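Local coordinates for protein enoyl-CoA hydratase subunit II (Geobacillus kaustophilus, PDB 2EJ5) that probably hydrates the double bond of enoyl-CoA thioesters, as a crotonase-family enoyl-CoA hydratase, perhaps in phenylacetic acid breakdown, at residues Tyr7-Leu18 / Ala42-Ile53; Lys95-Ala105 / Cys116-Phe127. All coordinates share one frame; numbering follows the deposited sequence.

Contact 1 of 2, residues Tyr7-Leu18 / Ala42-Ile53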
loop_
_atom_site.group_PDB
_atom_site.type_symbol
_atom_site.label_atom_id
_atom_site.label_comp_id
_atom_site.label_asym_id
_atom_site.label_seq_id
_atom_site.Cartn_x
_atom_site.Cartn_y
_atom_site.Cartn_z
ATOM N N TYR A 7 -29.515 -8.139 16.249
ATOM C CA TYR A 7 -29.419 -8.578 14.883
ATOM C C TYR A 7 -30.813 -8.503 14.304
ATOM O O TYR A 7 -31.724 -9.164 14.793
ATOM C CB TYR A 7 -28.865 -10.004 14.812
ATOM C CG TYR A 7 -28.722 -10.549 13.413
ATOM C CD1 TYR A 7 -27.625 -10.197 12.598
ATOM C CD2 TYR A 7 -29.667 -11.420 12.896
ATOM C CE1 TYR A 7 -27.503 -10.706 11.308
ATOM C CE2 TYR A 7 -29.558 -11.908 11.612
ATOM C CZ TYR A 7 -28.466 -11.561 10.820
ATOM O OH TYR A 7 -28.367 -12.097 9.552
ATOM N N GLU A 8 -30.973 -7.673 13.280
ATOM C CA GLU A 8 -32.273 -7.419 12.680
ATOM C C GLU A 8 -32.074 -7.261 11.176
ATOM O O GLU A 8 -31.269 -6.441 10.742
ATOM C CB GLU A 8 -32.839 -6.133 13.285
ATOM C CG GLU A 8 -34.332 -5.927 13.101
ATOM C CD GLU A 8 -34.837 -4.671 13.806
ATOM O OE1 GLU A 8 -34.275 -4.271 14.870
ATOM O OE2 GLU A 8 -35.811 -4.077 13.284
ATOM N N VAL A 9 -32.751 -8.081 10.387
ATOM C CA VAL A 9 -32.782 -7.887 8.951
ATOM C C VAL A 9 -33.938 -6.908 8.612
ATOM O O VAL A 9 -35.095 -7.129 8.997
ATOM C CB VAL A 9 -32.896 -9.234 8.173
ATOM C CG1 VAL A 9 -32.944 -9.023 6.652
ATOM C CG2 VAL A 9 -31.732 -10.170 8.521
ATOM N N LYS A 10 -33.601 -5.800 7.956
ATOM C CA LYS A 10 -34.592 -4.840 7.480
ATOM C C LYS A 10 -34.411 -4.699 5.973
ATOM O O LYS A 10 -33.404 -4.174 5.485
ATOM C CB LYS A 10 -34.460 -3.512 8.194
ATOM C CG LYS A 10 -34.893 -3.575 9.678
ATOM C CD LYS A 10 -34.490 -2.355 10.463
ATOM C CE LYS A 10 -34.949 -1.076 9.807
ATOM N NZ LYS A 10 -36.397 -0.766 10.025
ATOM N N GLY A 11 -35.373 -5.244 5.242
ATOM C CA GLY A 11 -35.311 -5.291 3.796
ATOM C C GLY A 11 -34.372 -6.429 3.500
ATOM O O GLY A 11 -34.637 -7.570 3.885
ATOM N N GLN A 12 -33.258 -6.115 2.836
ATOM C CA GLN A 12 -32.204 -7.104 2.633
ATOM C C GLN A 12 -30.880 -6.707 3.281
ATOM O O GLN A 12 -29.816 -7.148 2.848
ATOM C CB GLN A 12 -32.044 -7.385 1.168
ATOM C CG GLN A 12 -33.371 -7.858 0.578
ATOM C CD GLN A 12 -33.182 -8.589 -0.692
ATOM O OE1 GLN A 12 -33.214 -9.810 -0.719
ATOM N NE2 GLN A 12 -32.967 -7.854 -1.762
ATOM N N VAL A 13 -30.966 -5.872 4.307
ATOM C CA VAL A 13 -29.797 -5.572 5.091
ATOM C C VAL A 13 -29.879 -6.086 6.514
ATOM O O VAL A 13 -30.894 -5.877 7.223
ATOM C CB VAL A 13 -29.191 -4.097 4.903
ATOM C CG1 VAL A 13 -30.002 -3.181 3.987
ATOM C CG2 VAL A 13 -28.661 -3.435 6.194
ATOM N N ALA A 14 -28.838 -6.819 6.899
ATOM C CA ALA A 14 -28.685 -7.228 8.291
ATOM C C ALA A 14 -28.008 -6.122 9.084
ATOM O O ALA A 14 -26.873 -5.725 8.794
ATOM C CB ALA A 14 -27.915 -8.576 8.402
ATOM N N TRP A 15 -28.724 -5.610 10.073
ATOM C CA TRP A 15 -28.256 -4.582 10.963
ATOM C C TRP A 15 -27.716 -5.307 12.201
ATOM O O TRP A 15 -28.470 -5.952 12.961
ATOM C CB TRP A 15 -29.390 -3.616 11.292
ATOM C CG TRP A 15 -29.846 -2.834 10.078
ATOM C CD1 TRP A 15 -30.750 -3.240 9.096
ATOM C CD2 TRP A 15 -29.396 -1.534 9.692
ATOM N NE1 TRP A 15 -30.877 -2.260 8.141
ATOM C CE2 TRP A 15 -30.065 -1.199 8.481
ATOM C CE3 TRP A 15 -28.487 -0.615 10.246
ATOM C CZ2 TRP A 15 -29.849 0.018 7.825
ATOM C CZ3 TRP A 15 -28.270 0.587 9.601
ATOM C CH2 TRP A 15 -28.960 0.900 8.394
ATOM N N LEU A 16 -26.401 -5.272 12.361
ATOM C CA LEU A 16 -25.739 -5.896 13.507
ATOM C C LEU A 16 -25.338 -4.770 14.440
ATOM O O LEU A 16 -24.393 -3.992 14.195
ATOM C CB LEU A 16 -24.570 -6.795 13.018
ATOM C CG LEU A 16 -24.030 -7.870 13.990
ATOM C CD1 LEU A 16 -23.044 -8.832 13.325
ATOM C CD2 LEU A 16 -23.453 -7.265 15.270
ATOM N N THR A 17 -26.111 -4.593 15.511
ATOM C CA THR A 17 -25.842 -3.494 16.407
ATOM C C THR A 17 -25.150 -4.036 17.673
ATOM O O THR A 17 -25.700 -4.896 18.383
ATOM C CB THR A 17 -27.134 -2.738 16.743
ATOM O OG1 THR A 17 -27.671 -2.166 15.538
ATOM C CG2 THR A 17 -26.895 -1.662 17.736
ATOM N N LEU A 18 -23.941 -3.543 17.937
ATOM C CA LEU A 18 -23.227 -3.865 19.171
ATOM C C LEU A 18 -23.934 -3.180 20.334
ATOM O O LEU A 18 -24.152 -1.972 20.287
ATOM C CB LEU A 18 -21.786 -3.356 19.103
ATOM C CG LEU A 18 -20.987 -3.740 17.843
ATOM C CD1 LEU A 18 -19.546 -3.216 17.970
ATOM C CD2 LEU A 18 -21.023 -5.266 17.579
ATOM N N ALA A 42 -25.731 -14.097 8.735
ATOM C CA ALA A 42 -25.792 -13.182 7.580
ATOM C C ALA A 42 -25.175 -13.761 6.318
ATOM O O ALA A 42 -25.745 -13.647 5.231
ATOM C CB ALA A 42 -25.155 -11.840 7.944
ATOM N N GLY A 43 -24.020 -14.413 6.450
ATOM C CA GLY A 43 -23.393 -15.080 5.314
ATOM C C GLY A 43 -24.227 -16.218 4.724
ATOM O O GLY A 43 -24.179 -16.449 3.520
ATOM N N ALA A 44 -24.989 -16.918 5.565
ATOM C CA ALA A 44 -25.726 -18.117 5.102
ATOM C C ALA A 44 -27.127 -17.786 4.605
ATOM O O ALA A 44 -27.730 -18.588 3.873
ATOM C CB ALA A 44 -25.772 -19.215 6.196
ATOM N N ASP A 45 -27.620 -16.606 4.986
ATOM C CA ASP A 45 -28.957 -16.137 4.632
ATOM C C ASP A 45 -29.006 -15.515 3.229
ATOM O O ASP A 45 -28.459 -14.423 3.014
ATOM C CB ASP A 45 -29.405 -15.120 5.673
ATOM C CG ASP A 45 -30.907 -14.779 5.581
ATOM O OD1 ASP A 45 -31.560 -15.045 4.548
ATOM O OD2 ASP A 45 -31.416 -14.211 6.552
ATOM N N PRO A 46 -29.692 -16.187 2.271
ATOM C CA PRO A 46 -29.871 -15.693 0.905
ATOM C C PRO A 46 -30.661 -14.385 0.817
ATOM O O PRO A 46 -30.630 -13.704 -0.216
ATOM C CB PRO A 46 -30.677 -16.818 0.240
ATOM C CG PRO A 46 -31.421 -17.457 1.359
ATOM C CD PRO A 46 -30.398 -17.473 2.462
ATOM N N ASN A 47 -31.348 -14.025 1.887
ATOM C CA ASN A 47 -32.113 -12.794 1.880
ATOM C C ASN A 47 -31.258 -11.602 2.315
ATOM O O ASN A 47 -31.656 -10.470 2.105
ATOM C CB ASN A 47 -33.357 -12.903 2.760
ATOM C CG ASN A 47 -34.254 -11.656 2.676
ATOM O OD1 ASN A 47 -34.688 -11.236 1.586
ATOM N ND2 ASN A 47 -34.502 -11.050 3.818
ATOM N N VAL A 48 -30.093 -11.874 2.918
ATOM C CA VAL A 48 -29.186 -10.822 3.389
ATOM C C VAL A 48 -28.208 -10.491 2.261
ATOM O O VAL A 48 -27.520 -11.381 1.747
ATOM C CB VAL A 48 -28.411 -11.247 4.690
ATOM C CG1 VAL A 48 -27.305 -10.191 5.063
ATOM C CG2 VAL A 48 -29.381 -11.408 5.852
ATOM N N ARG A 49 -28.198 -9.227 1.831
ATOM C CA ARG A 49 -27.302 -8.798 0.752
ATOM C C ARG A 49 -26.310 -7.721 1.196
ATOM O O ARG A 49 -25.467 -7.322 0.419
ATOM C CB ARG A 49 -28.104 -8.360 -0.485
ATOM C CG ARG A 49 -28.755 -9.564 -1.241
ATOM C CD ARG A 49 -29.820 -9.093 -2.205
ATOM N NE ARG A 49 -29.221 -8.564 -3.428
ATOM C CZ ARG A 49 -29.909 -7.951 -4.379
ATOM N NH1 ARG A 49 -31.239 -7.761 -4.221
ATOM N NH2 ARG A 49 -29.278 -7.487 -5.457
ATOM N N CYS A 50 -26.431 -7.244 2.431
ATOM C CA CYS A 50 -25.502 -6.278 2.998
ATOM C C CYS A 50 -25.534 -6.414 4.489
ATOM O O CYS A 50 -26.568 -6.793 5.073
ATOM C CB CYS A 50 -25.879 -4.830 2.626
ATOM S SG CYS A 50 -24.620 -3.540 3.053
ATOM N N VAL A 51 -24.423 -6.112 5.131
ATOM C CA VAL A 51 -24.397 -6.119 6.585
ATOM C C VAL A 51 -23.971 -4.774 7.082
ATOM O O VAL A 51 -23.044 -4.169 6.544
ATOM C CB VAL A 51 -23.443 -7.226 7.179
ATOM C CG1 VAL A 51 -23.418 -7.159 8.713
ATOM C CG2 VAL A 51 -23.903 -8.602 6.739
ATOM N N VAL A 52 -24.639 -4.287 8.120
ATOM C CA VAL A 52 -24.196 -3.063 8.763
ATOM C C VAL A 52 -23.841 -3.369 10.197
ATOM O O VAL A 52 -24.647 -3.914 10.934
ATOM C CB VAL A 52 -25.279 -1.931 8.713
ATOM C CG1 VAL A 52 -24.791 -0.635 9.449
ATOM C CG2 VAL A 52 -25.651 -1.621 7.281
ATOM N N ILE A 53 -22.647 -2.979 10.611
ATOM C CA ILE A 53 -22.269 -3.039 12.039
ATOM C C ILE A 53 -22.197 -1.613 12.579
ATOM O O ILE A 53 -21.533 -0.741 12.002
ATOM C CB ILE A 53 -20.885 -3.739 12.201
ATOM C CG1 ILE A 53 -20.935 -5.111 11.524
ATOM C CG2 ILE A 53 -20.423 -3.710 13.672
ATOM C CD1 ILE A 53 -19.654 -5.998 11.632
HETATM O O HOH W 1 -30.594 -13.687 8.811
#
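Ala14 and Leu16 of strand 13-18 bond to strand 50-53 as parallel neighbours, with the two short axes 4.6 Å apart at an angle of 18°. Ala14 is gripped twice: its N donates to Cys50 O and its O accepts from Val52 N at 2.7 Å. Leu16 N then donates to Val52 O. Ahead of the strand, Gln12 O receives Arg49 N at 2.8 Å in a nearly straight bond.

Val52 lies side by side with Trp15. Its CG2 sits over the six-membered ring, 4.2 Å from the centroid, in a CH-pi contact. The same methyl meets Val13 CG2 at 3.7 Å, and Val13 CG2 covers the same face of the indole. On the other side of the sheet, Ala14 CB rests against Val48 CG1 at 3.8 Å. Val48 CG2 turns to Val9 CG2.

Tyr7 has CG anti to the backbone N (chi1 -180°), which carries the ring to Ala42, whose CB lies at the ring edge. A water joins Tyr7 OH to Asp45 OD2. Asp45 OD1 also accepts Asn47 N in an Asx turn just after the helix.

The pair belongs to the beta-alpha-beta unit 13-18, 29-44, 50-55. Helix 29-44 covers Leu16, and helix 185-197 covers Val13, Trp15 and Val52. Arg49 reaches Met199 O and Thr201, and strand 97-101 lies beyond strand 50-55.

Contact 2 of 2, residues Lys95-Ala105 / Cys116-Phe127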
loop_
_atom_site.group_PDB
_atom_site.type_symbol
_atom_site.label_atom_id
_atom_site.label_comp_id
_atom_site.label_asym_id
_atom_site.label_seq_id
_atom_site.Cartn_x
_atom_site.Cartn_y
_atom_site.Cartn_z
ATOM N N LYS A 95 -20.314 -11.061 1.894
ATOM C CA LYS A 95 -21.353 -10.075 1.633
ATOM C C LYS A 95 -20.668 -8.779 2.016
ATOM O O LYS A 95 -19.751 -8.820 2.852
ATOM C CB LYS A 95 -22.562 -10.288 2.553
ATOM C CG LYS A 95 -23.186 -11.731 2.538
ATOM C CD LYS A 95 -24.352 -11.824 1.646
ATOM C CE LYS A 95 -24.924 -13.254 1.544
ATOM N NZ LYS A 95 -25.965 -13.441 2.597
ATOM N N PRO A 96 -21.117 -7.637 1.445
ATOM C CA PRO A 96 -20.485 -6.402 1.855
ATOM C C PRO A 96 -20.842 -6.034 3.280
ATOM O O PRO A 96 -21.979 -6.276 3.741
ATOM C CB PRO A 96 -21.002 -5.351 0.827
ATOM C CG PRO A 96 -22.358 -5.854 0.398
ATOM C CD PRO A 96 -22.184 -7.416 0.431
ATOM N N VAL A 97 -19.883 -5.456 3.977
ATOM C CA VAL A 97 -20.043 -5.113 5.385
ATOM C C VAL A 97 -19.633 -3.678 5.576
ATOM O O VAL A 97 -18.474 -3.280 5.286
ATOM C CB VAL A 97 -19.192 -6.027 6.321
ATOM C CG1 VAL A 97 -19.441 -5.699 7.768
ATOM C CG2 VAL A 97 -19.478 -7.513 6.042
ATOM N N VAL A 98 -20.591 -2.884 6.045
ATOM C CA VAL A 98 -20.343 -1.512 6.334
ATOM C C VAL A 98 -20.187 -1.312 7.827
ATOM O O VAL A 98 -21.073 -1.690 8.600
ATOM C CB VAL A 98 -21.583 -0.639 5.864
ATOM C CG1 VAL A 98 -21.287 0.823 6.086
ATOM C CG2 VAL A 98 -21.938 -0.956 4.407
ATOM N N ALA A 99 -19.082 -0.713 8.243
ATOM C CA ALA A 99 -18.934 -0.208 9.622
ATOM C C ALA A 99 -19.544 1.190 9.652
ATOM O O ALA A 99 -19.027 2.098 9.016
ATOM C CB ALA A 99 -17.486 -0.156 10.024
ATOM N N ALA A 100 -20.700 1.319 10.301
ATOM C CA ALA A 100 -21.327 2.600 10.540
ATOM C C ALA A 100 -20.832 3.145 11.890
ATOM O O ALA A 100 -21.416 2.849 12.959
ATOM C CB ALA A 100 -22.859 2.448 10.537
ATOM N N VAL A 101 -19.728 3.888 11.854
ATOM C CA VAL A 101 -19.022 4.282 13.066
ATOM C C VAL A 101 -19.708 5.553 13.608
ATOM O O VAL A 101 -19.393 6.664 13.189
ATOM C CB VAL A 101 -17.486 4.518 12.798
ATOM C CG1 VAL A 101 -16.735 4.861 14.137
ATOM C CG2 VAL A 101 -16.876 3.293 12.105
ATOM N N ASN A 102 -20.679 5.349 14.493
ATOM C CA ASN A 102 -21.528 6.425 15.052
ATOM C C ASN A 102 -20.866 7.314 16.101
ATOM O O ASN A 102 -21.319 8.441 16.339
ATOM C CB ASN A 102 -22.808 5.832 15.657
ATOM C CG ASN A 102 -22.530 4.725 16.648
ATOM O OD1 ASN A 102 -22.015 3.661 16.277
ATOM N ND2 ASN A 102 -22.912 4.943 17.919
ATOM N N GLY A 103 -19.793 6.819 16.717
ATOM C CA GLY A 103 -19.059 7.603 17.707
ATOM C C GLY A 103 -17.685 6.968 17.889
ATOM O O GLY A 103 -17.130 6.426 16.933
ATOM N N ALA A 104 -17.145 7.035 19.105
ATOM C CA ALA A 104 -15.808 6.544 19.397
ATOM C C ALA A 104 -15.577 5.078 19.076
ATOM O O ALA A 104 -16.322 4.203 19.532
ATOM C CB ALA A 104 -15.445 6.830 20.846
ATOM N N ALA A 105 -14.498 4.821 18.320
ATOM C CA ALA A 105 -13.992 3.470 18.065
ATOM C C ALA A 105 -12.557 3.473 18.604
ATOM O O ALA A 105 -11.680 4.264 18.133
ATOM C CB ALA A 105 -14.013 3.148 16.559
ATOM N N CYS A 116 -13.863 -3.997 8.259
ATOM C CA CYS A 116 -15.052 -3.885 7.406
ATOM C C CYS A 116 -14.693 -3.346 6.033
ATOM O O CYS A 116 -13.619 -2.815 5.854
ATOM C CB CYS A 116 -16.111 -3.005 8.077
ATOM S SG CYS A 116 -16.753 -3.819 9.608
ATOM N N ASP A 117 -15.605 -3.473 5.073
ATOM C CA ASP A 117 -15.329 -3.082 3.674
ATOM C C ASP A 117 -15.456 -1.571 3.448
ATOM O O ASP A 117 -14.709 -0.987 2.627
ATOM C CB ASP A 117 -16.283 -3.810 2.702
ATOM C CG ASP A 117 -16.249 -5.315 2.876
ATOM O OD1 ASP A 117 -15.133 -5.897 2.870
ATOM O OD2 ASP A 117 -17.338 -5.923 2.993
ATOM N N PHE A 118 -16.413 -0.954 4.133
ATOM C CA PHE A 118 -16.641 0.489 4.070
ATOM C C PHE A 118 -16.768 1.004 5.489
ATOM O O PHE A 118 -17.250 0.253 6.374
ATOM C CB PHE A 118 -17.952 0.789 3.322
ATOM C CG PHE A 118 -18.016 0.213 1.927
ATOM C CD1 PHE A 118 -17.455 0.912 0.840
ATOM C CD2 PHE A 118 -18.647 -1.002 1.689
ATOM C CE1 PHE A 118 -17.508 0.417 -0.455
ATOM C CE2 PHE A 118 -18.717 -1.511 0.389
ATOM C CZ PHE A 118 -18.149 -0.795 -0.696
ATOM N N ARG A 119 -16.343 2.253 5.721
ATOM C CA ARG A 119 -16.419 2.896 7.044
ATOM C C ARG A 119 -17.104 4.259 6.855
ATOM O O ARG A 119 -16.548 5.146 6.194
ATOM C CB ARG A 119 -15.015 3.128 7.658
ATOM C CG ARG A 119 -14.346 1.859 8.314
ATOM C CD ARG A 119 -12.808 1.997 8.482
ATOM N NE ARG A 119 -12.259 1.953 7.137
ATOM C CZ ARG A 119 -12.177 0.837 6.418
ATOM N NH1 ARG A 119 -12.547 -0.318 6.946
ATOM N NH2 ARG A 119 -11.742 0.870 5.169
ATOM N N LEU A 120 -18.330 4.383 7.365
ATOM C CA LEU A 120 -19.069 5.633 7.302
ATOM C C LEU A 120 -18.898 6.222 8.679
ATOM O O LEU A 120 -19.344 5.629 9.654
ATOM C CB LEU A 120 -20.568 5.379 7.025
ATOM C CG LEU A 120 -20.957 4.558 5.800
ATOM C CD1 LEU A 120 -22.501 4.369 5.716
ATOM C CD2 LEU A 120 -20.421 5.237 4.494
ATOM N N LEU A 121 -18.261 7.374 8.760
ATOM C CA LEU A 121 -18.006 7.977 10.053
ATOM C C LEU A 121 -18.997 9.126 10.256
ATOM O O LEU A 121 -19.125 9.994 9.405
ATOM C CB LEU A 121 -16.585 8.497 10.124
ATOM C CG LEU A 121 -15.459 7.564 10.613
ATOM C CD1 LEU A 121 -15.423 6.163 10.029
ATOM C CD2 LEU A 121 -14.145 8.293 10.356
ATOM N N SER A 122 -19.696 9.098 11.378
ATOM C CA SER A 122 -20.482 10.250 11.782
ATOM C C SER A 122 -19.528 11.394 12.061
ATOM O O SER A 122 -18.344 11.163 12.350
ATOM C CB SER A 122 -21.285 9.909 13.023
ATOM O OG SER A 122 -21.527 11.098 13.725
ATOM N N GLU A 123 -20.005 12.644 12.011
ATOM C CA GLU A 123 -19.069 13.747 12.235
ATOM C C GLU A 123 -18.459 13.749 13.643
ATOM O O GLU A 123 -17.439 14.393 13.869
ATOM C CB GLU A 123 -19.666 15.119 11.880
ATOM C CG GLU A 123 -20.765 15.609 12.768
ATOM C CD GLU A 123 -21.364 16.963 12.274
ATOM O OE1 GLU A 123 -20.580 17.934 12.037
ATOM O OE2 GLU A 123 -22.613 17.047 12.139
ATOM N N LYS A 124 -19.068 13.012 14.573
ATOM C CA LYS A 124 -18.584 12.957 15.950
ATOM C C LYS A 124 -17.785 11.670 16.267
ATOM O O LYS A 124 -17.364 11.476 17.399
ATOM C CB LYS A 124 -19.744 13.117 16.932
ATOM C CG LYS A 124 -20.626 11.895 17.100
ATOM C CD LYS A 124 -21.584 12.061 18.304
ATOM C CE LYS A 124 -22.666 10.984 18.328
ATOM N NZ LYS A 124 -22.132 9.651 18.807
ATOM N N ALA A 125 -17.600 10.799 15.275
ATOM C CA ALA A 125 -16.815 9.566 15.465
ATOM C C ALA A 125 -15.327 9.914 15.584
ATOM O O ALA A 125 -14.929 11.016 15.248
ATOM C CB ALA A 125 -17.048 8.618 14.297
ATOM N N SER A 126 -14.503 8.955 16.025
ATOM C CA SER A 126 -13.058 9.136 16.152
ATOM C C SER A 126 -12.436 7.757 16.274
ATOM O O SER A 126 -13.104 6.804 16.655
ATOM C CB SER A 126 -12.715 9.951 17.386
ATOM O OG SER A 126 -13.253 9.295 18.509
ATOM N N PHE A 127 -11.171 7.645 15.889
ATOM C CA PHE A 127 -10.478 6.385 15.984
ATOM C C PHE A 127 -9.382 6.590 17.006
ATOM O O PHE A 127 -8.614 7.549 16.918
ATOM C CB PHE A 127 -9.892 5.953 14.619
ATOM C CG PHE A 127 -10.894 5.384 13.651
ATOM C CD1 PHE A 127 -11.788 4.381 14.037
ATOM C CD2 PHE A 127 -10.890 5.805 12.313
ATOM C CE1 PHE A 127 -12.676 3.830 13.113
ATOM C CE2 PHE A 127 -11.762 5.286 11.382
ATOM C CZ PHE A 127 -12.652 4.269 11.757
HETATM O O HOH W 2 -24.020 9.846 15.133
HETATM O O HOH W 3 -24.210 7.831 18.499
HETATM O O HOH W 4 -12.101 6.860 19.670
#
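Asp117 has CG anti to its own carbonyl carbon (chi1 -54°), and this turns the carboxylate to Val97; Val101 has CG1 anti to the backbone N (chi1 -177°), which lays that methyl against Ala125 CB. Strands 97-101 and 118-122 are parallel neighbours in the sheet of the crotonase fold, joined by a connection that holds the short strand 104-106 and helix 108-115. Val97 N donates to Asp117 OD2 at 2.8 Å, on the anti side of the carboxylate, while Val97 O accepts Asp117 N. The same OD2 forms a salt bridge with Lys208. With an alanine in place of Asp117, Val97 N would probably be left without its carboxylate acceptor and the Lys208 ammonium without its charged mate.

Bonds then alternate along the strands through Ala99, Leu120 and Val101, ending at Ser122 N. On one face, Val98 CG1 packs on Leu120 CG at 3.8 Å. Helix 185-197 lies over these two. On the other, Ala99 CB meets Cys116 CB at 3.7 Å, and Val101 lies alongside Leu121. Leu156 of the second subunit packs on Asp117 and Phe118.

Past the strands the two segments pair again. Ala105 N bonds to Ser126 O, and Ala105 CB meets the edge of the Phe127 ring at CD1, 3.6 Å away. Lys124 NZ donates to Asn102 O at 2.9 Å, from above the carbonyl plane.

Overall arrangement
Contacts 1 and 2 follow one another along the chain and both reach the same mixed sheet. Their centres are about 16 Å apart. Strand 50-55 of contact 1 is the direct neighbour of strand 97-101 of contact 2, so the parallel order 13-18, 50-55, 97-101, 118-122 runs through both. Lys95 ties them at one end: its NZ lies 2.7 Å from Ala42 O and 2.7 Å from Val48 O, both probable hydrogen bonds. Helix 185-197 covers side chains of both. In contact 2 the chain leaves this sheet and pairs again in a smaller one, through strands 104-106 and 126-128. In this family, amides following the equivalents of strands 50-55 and 104-106 usually form the oxyanion hole.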